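Local coordinates for DUF2442 domain-containing protein (PDB 2AUW), which is of unknown function but possibly binds DNA, at residues E5-K10 with F74-V79. Numbering follows the deposited sequence.
Sequences EYFFPK and FGRDNV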
# COMPACT_ATOMS: atom_id res chain seq x y z
N GLU B 5 9.99 2.10 5.30
CA GLU B 5 10.43 1.40 4.11
C GLU B 5 9.77 0.04 3.83
O GLU B 5 9.28 -0.65 4.74
CB GLU B 5 11.96 1.41 3.93
CG GLU B 5 12.38 1.18 2.46
CD GLU B 5 13.50 2.10 1.99
OE1 GLU B 5 13.46 2.50 0.80
OE2 GLU B 5 14.42 2.42 2.77
N TYR B 6 9.69 -0.24 2.54
CA TYR B 6 9.12 -1.46 1.99
C TYR B 6 10.15 -1.86 0.93
O TYR B 6 10.55 -1.02 0.14
CB TYR B 6 7.77 -1.24 1.31
CG TYR B 6 7.17 -2.51 0.71
CD1 TYR B 6 6.96 -3.63 1.49
CD2 TYR B 6 6.82 -2.57 -0.64
CE1 TYR B 6 6.43 -4.80 0.96
CE2 TYR B 6 6.28 -3.75 -1.20
CZ TYR B 6 6.09 -4.86 -0.37
OH TYR B 6 5.56 -6.04 -0.85
N PHE B 7 10.57 -3.11 0.98
CA PHE B 7 11.39 -3.76 -0.04
C PHE B 7 10.61 -4.96 -0.60
O PHE B 7 10.29 -5.96 0.09
CB PHE B 7 12.78 -4.14 0.52
CG PHE B 7 13.70 -4.81 -0.48
CD1 PHE B 7 14.31 -4.09 -1.51
CD2 PHE B 7 13.98 -6.17 -0.37
CE1 PHE B 7 15.15 -4.74 -2.45
CE2 PHE B 7 14.84 -6.83 -1.29
CZ PHE B 7 15.42 -6.09 -2.33
N PHE B 8 10.27 -4.83 -1.86
CA PHE B 8 9.37 -5.78 -2.50
C PHE B 8 10.00 -7.20 -2.66
O PHE B 8 9.45 -8.18 -2.17
CB PHE B 8 8.80 -5.21 -3.83
CG PHE B 8 8.04 -6.24 -4.65
CD1 PHE B 8 6.72 -6.58 -4.33
CD2 PHE B 8 8.67 -6.92 -5.70
CE1 PHE B 8 6.02 -7.57 -5.05
CE2 PHE B 8 8.00 -7.90 -6.44
CZ PHE B 8 6.65 -8.23 -6.12
N PRO B 9 11.20 -7.31 -3.27
CA PRO B 9 11.74 -8.68 -3.47
C PRO B 9 11.99 -9.49 -2.19
O PRO B 9 12.39 -8.94 -1.14
CB PRO B 9 13.08 -8.43 -4.20
CG PRO B 9 12.93 -7.08 -4.79
CD PRO B 9 12.12 -6.29 -3.80
N LYS B 10 11.75 -10.79 -2.26
CA LYS B 10 12.08 -11.69 -1.16
C LYS B 10 13.29 -12.51 -1.59
O LYS B 10 13.36 -12.94 -2.73
CB LYS B 10 10.92 -12.67 -0.86
CG LYS B 10 9.65 -11.98 -0.36
CD LYS B 10 8.42 -12.90 -0.59
CE LYS B 10 7.12 -12.10 -0.61
NZ LYS B 10 6.50 -11.97 0.74
N PHE B 74 24.49 -9.20 6.31
CA PHE B 74 24.02 -8.25 5.27
C PHE B 74 22.52 -8.30 5.02
O PHE B 74 22.02 -9.35 4.62
CB PHE B 74 24.72 -8.48 3.95
CG PHE B 74 26.21 -8.44 4.03
CD1 PHE B 74 26.96 -9.47 3.48
CD2 PHE B 74 26.87 -7.37 4.62
CE1 PHE B 74 28.35 -9.45 3.53
CE2 PHE B 74 28.27 -7.33 4.69
CZ PHE B 74 29.01 -8.37 4.14
N GLY B 75 21.84 -7.17 5.20
CA GLY B 75 20.40 -7.06 4.88
C GLY B 75 20.12 -7.45 3.44
O GLY B 75 20.90 -7.12 2.54
N ARG B 76 19.02 -8.19 3.21
CA ARG B 76 18.73 -8.65 1.83
C ARG B 76 18.57 -7.47 0.87
O ARG B 76 19.00 -7.55 -0.27
CB ARG B 76 17.50 -9.59 1.77
CG ARG B 76 16.19 -8.92 2.07
CD ARG B 76 15.08 -9.92 1.97
NE ARG B 76 13.81 -9.37 1.49
CZ ARG B 76 12.95 -8.68 2.24
NH1 ARG B 76 11.80 -8.24 1.71
NH2 ARG B 76 13.23 -8.40 3.51
N ASP B 77 18.05 -6.34 1.36
CA ASP B 77 17.82 -5.19 0.50
C ASP B 77 19.15 -4.59 0.02
O ASP B 77 19.26 -4.19 -1.14
CB ASP B 77 16.92 -4.13 1.18
CG ASP B 77 17.45 -3.65 2.55
OD1 ASP B 77 17.99 -4.46 3.33
OD2 ASP B 77 17.36 -2.43 2.82
N ASN B 78 20.13 -4.48 0.93
CA ASN B 78 21.46 -4.00 0.53
C ASN B 78 22.10 -4.97 -0.46
O ASN B 78 22.68 -4.56 -1.44
CB ASN B 78 22.37 -3.82 1.75
CG ASN B 78 21.72 -2.98 2.83
OD1 ASN B 78 21.19 -1.91 2.56
ND2 ASN B 78 21.69 -3.50 4.04
N VAL B 79 22.00 -6.27 -0.18
CA VAL B 79 22.61 -7.27 -1.10
C VAL B 79 22.02 -7.16 -2.50
O VAL B 79 22.74 -7.17 -3.49
CB VAL B 79 22.51 -8.72 -0.58
CG1 VAL B 79 23.00 -9.68 -1.68
CG2 VAL B 79 23.37 -8.86 0.69
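Arg76 reaches from the first turn of helix 76-86 to the carbonyl oxygen of Pro9 and holds it with two nitrogens at once. Its NE and NH1 each lie 3.0 Å from Pro9 O, which sits almost in the guanidinium plane. NE arrives in the carbonyl plane on a lone pair, whereas NH1 is tilted 29° from that plane. Arginine suits this place because its long chain, bent at chi3 (-147°), spans the gap and ends in a flat group that offers two N-H bonds side by side to one acceptor.

The same group brings one face to the rim of the Phe7 ring, with Phe7 CD2 3.7 Å from Arg76 NE; ring and guanidinium planes stand 69° apart. Phenylalanine offers two flat faces to CH groups. Asp77 covers the middle of one, a CH-pi contact with CB 3.7 Å from the ring centroid, while its carboxylate leads away. Over the opposite face lies CD of Pro9, a residue that thus serves both ring and arginine. The Phe7 side chain leaves the backbone toward helix 76-86, with CG anti to the backbone N. Tyr80 of that helix meets the ring edge-to-face, and Trp26 of strand 21-26 touches it as well.

An alanine in place of Arg76 would probably leave the Pro9 carbonyl without either of these two donors and uncover part of the Phe7 rim.

Polar grip and packing act side by side here, and together they probably fix the loop before strand 11-16 against the start of the helix.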